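Local coordinates for type II restriction enzyme NlaIV (PDB 6QM2), which recognises the double-stranded DNA sequence GGNNCC and, as a type II restriction endonuclease, cuts it in the middle to leave blunt ends, at residues A[119-124]-A[189-194]. Residues are numbered along the deposited sequence; the frame is centred on the assembly and turned at random.
Sequences YMLDVD and ECLEDF
Leu121 sets its side chain against Leu191 and the ring of Phe194 at once, so one leucine of the 119-124 segment meets two residues one turn apart on helix 191-204. Its branches divide the work. CD2 of Leu121 goes to the aromatic ring, approaching at the edge and near the ring plane, 3.6 Å from CE2 of Phe194. The other half of the leucine rests on a single methyl: CD1 of Leu191 lies 3.7 Å from CB of Leu121 and 3.9 Å from its CD1, the two side chains crossing at about a right angle. On the helix, Leu191 and Phe194 share the same first torsion, CG anti to the backbone N with chi1 at 173° in both, and the shared torsion carries both groups to the Leu121 side, the methyl at one flank and the ring edge at the neighbouring one.

NlaIV belongs to the PDDEXK clan of nucleases, and here the link between helix 107-116 and strand 124-132 of its mixed central sheet is packed against the first turn of helix 191-204. Part of that link, 119-121, is 3-10, with Asp122 N bonded to Tyr119 O at 3.2 Å and Val123 N to Met120 O, and a short loop leads on to the strand at Asp124. Across from the link, Cys190 is the N-cap of the helix: its SG accepts a weak bond from Asp193 N, 3.6 Å long. Asp193 OD2 forms a salt bridge with Lys242 and is hydrogen-bonded to the Tyr243 hydroxyl.

Leu121 and Phe194 are buried, and Tyr110 of helix 107-116 touches both. Phe219 from helix 215-227 also packs on Leu121, while Trp149, Thr152 and Ile160 lie against the phenylalanine.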
loop_
_atom_site.group_PDB
_atom_site.type_symbol
_atom_site.label_atom_id
_atom_site.label_comp_id
_atom_site.label_asym_id
_atom_site.label_seq_id
_atom_site.Cartn_x
_atom_site.Cartn_y
_atom_site.Cartn_z
ATOM N N TYR A 119 -23.982 22.997 -4.219
ATOM C CA TYR A 119 -24.259 22.238 -2.994
ATOM C C TYR A 119 -23.105 21.352 -2.476
ATOM O O TYR A 119 -23.126 20.938 -1.308
ATOM C CB TYR A 119 -25.545 21.409 -3.139
ATOM C CG TYR A 119 -25.589 20.464 -4.328
ATOM C CD1 TYR A 119 -25.060 19.181 -4.248
ATOM C CD2 TYR A 119 -26.186 20.851 -5.531
ATOM C CE1 TYR A 119 -25.108 18.314 -5.336
ATOM C CE2 TYR A 119 -26.235 19.993 -6.622
ATOM C CZ TYR A 119 -25.700 18.726 -6.518
ATOM O OH TYR A 119 -25.755 17.877 -7.592
ATOM N N MET A 120 -22.115 21.065 -3.325
ATOM C CA MET A 120 -20.880 20.404 -2.878
ATOM C C MET A 120 -20.087 21.208 -1.841
ATOM O O MET A 120 -19.384 20.626 -1.018
ATOM C CB MET A 120 -19.976 20.068 -4.071
ATOM C CG MET A 120 -20.519 18.981 -4.984
ATOM S SD MET A 120 -20.832 17.430 -4.114
ATOM C CE MET A 120 -21.491 16.418 -5.439
ATOM N N LEU A 121 -20.218 22.532 -1.859
ATOM C CA LEU A 121 -19.565 23.385 -0.857
ATOM C C LEU A 121 -20.102 23.201 0.568
ATOM O O LEU A 121 -19.446 23.621 1.525
ATOM C CB LEU A 121 -19.679 24.858 -1.248
ATOM C CG LEU A 121 -18.984 25.259 -2.551
ATOM C CD1 LEU A 121 -19.506 26.585 -3.084
ATOM C CD2 LEU A 121 -17.478 25.316 -2.357
ATOM N N ASP A 122 -21.289 22.603 0.706
ATOM C CA ASP A 122 -21.884 22.325 2.014
ATOM C C ASP A 122 -21.681 20.869 2.448
ATOM O O ASP A 122 -22.346 20.418 3.381
ATOM C CB ASP A 122 -23.386 22.665 1.993
ATOM C CG ASP A 122 -23.918 23.101 3.358
ATOM O OD1 ASP A 122 -23.441 24.131 3.876
ATOM O OD2 ASP A 122 -24.819 22.425 3.909
ATOM N N VAL A 123 -20.769 20.141 1.793
ATOM C CA VAL A 123 -20.410 18.781 2.226
ATOM C C VAL A 123 -19.750 18.848 3.602
ATOM O O VAL A 123 -18.941 19.745 3.865
ATOM C CB VAL A 123 -19.448 18.080 1.236
ATOM C CG1 VAL A 123 -18.916 16.767 1.810
ATOM C CG2 VAL A 123 -20.137 17.823 -0.101
ATOM N N ASP A 124 -20.113 17.907 4.471
ATOM C CA ASP A 124 -19.505 17.797 5.798
ATOM C C ASP A 124 -18.334 16.817 5.747
ATOM O O ASP A 124 -18.452 15.724 5.179
ATOM C CB ASP A 124 -20.538 17.351 6.841
ATOM C CG ASP A 124 -21.544 18.443 7.176
ATOM O OD1 ASP A 124 -21.122 19.563 7.527
ATOM O OD2 ASP A 124 -22.760 18.180 7.098
ATOM N N GLU A 189 -12.532 32.139 6.899
ATOM C CA GLU A 189 -13.523 32.490 7.924
ATOM C C GLU A 189 -14.949 32.085 7.542
ATOM O O GLU A 189 -15.761 31.762 8.413
ATOM C CB GLU A 189 -13.467 33.993 8.218
ATOM C CG GLU A 189 -12.172 34.424 8.898
ATOM C CD GLU A 189 -11.910 35.923 8.848
ATOM O OE1 GLU A 189 -12.758 36.696 8.345
ATOM O OE2 GLU A 189 -10.828 36.327 9.320
ATOM N N CYS A 190 -15.242 32.106 6.243
ATOM C CA CYS A 190 -16.562 31.760 5.733
ATOM C C CYS A 190 -16.490 31.170 4.326
ATOM O O CYS A 190 -15.452 31.236 3.658
ATOM C CB CYS A 190 -17.429 33.011 5.700
ATOM S SG CYS A 190 -16.781 34.277 4.587
ATOM N N LEU A 191 -17.618 30.616 3.888
ATOM C CA LEU A 191 -17.768 30.064 2.542
ATOM C C LEU A 191 -17.432 31.071 1.439
ATOM O O LEU A 191 -16.755 30.725 0.478
ATOM C CB LEU A 191 -19.198 29.546 2.346
ATOM C CG LEU A 191 -19.613 29.072 0.952
ATOM C CD1 LEU A 191 -18.697 27.964 0.472
ATOM C CD2 LEU A 191 -21.057 28.601 0.969
ATOM N N GLU A 192 -17.901 32.308 1.583
ATOM C CA GLU A 192 -17.738 33.322 0.531
ATOM C C GLU A 192 -16.263 33.590 0.230
ATOM O O GLU A 192 -15.878 33.718 -0.937
ATOM C CB GLU A 192 -18.448 34.639 0.895
ATOM C CG GLU A 192 -19.977 34.597 0.833
ATOM C CD GLU A 192 -20.654 34.067 2.095
ATOM O OE1 GLU A 192 -19.955 33.723 3.076
ATOM O OE2 GLU A 192 -21.905 33.993 2.105
ATOM N N ASP A 193 -15.448 33.655 1.285
ATOM C CA ASP A 193 -14.004 33.889 1.152
ATOM C C ASP A 193 -13.297 32.720 0.466
ATOM O O ASP A 193 -12.481 32.937 -0.429
ATOM C CB ASP A 193 -13.360 34.168 2.520
ATOM C CG ASP A 193 -13.797 35.504 3.131
ATOM O OD1 ASP A 193 -14.561 36.262 2.497
ATOM O OD2 ASP A 193 -13.369 35.800 4.264
ATOM N N PHE A 194 -13.613 31.493 0.889
ATOM C CA PHE A 194 -13.127 30.273 0.219
ATOM C C PHE A 194 -13.427 30.309 -1.284
ATOM O O PHE A 194 -12.541 30.078 -2.104
ATOM C CB PHE A 194 -13.745 29.019 0.863
ATOM C CG PHE A 194 -13.441 27.726 0.138
ATOM C CD1 PHE A 194 -12.255 27.046 0.371
ATOM C CD2 PHE A 194 -14.348 27.181 -0.764
ATOM C CE1 PHE A 194 -11.975 25.856 -0.289
ATOM C CE2 PHE A 194 -14.071 25.992 -1.427
ATOM C CZ PHE A 194 -12.884 25.328 -1.189
#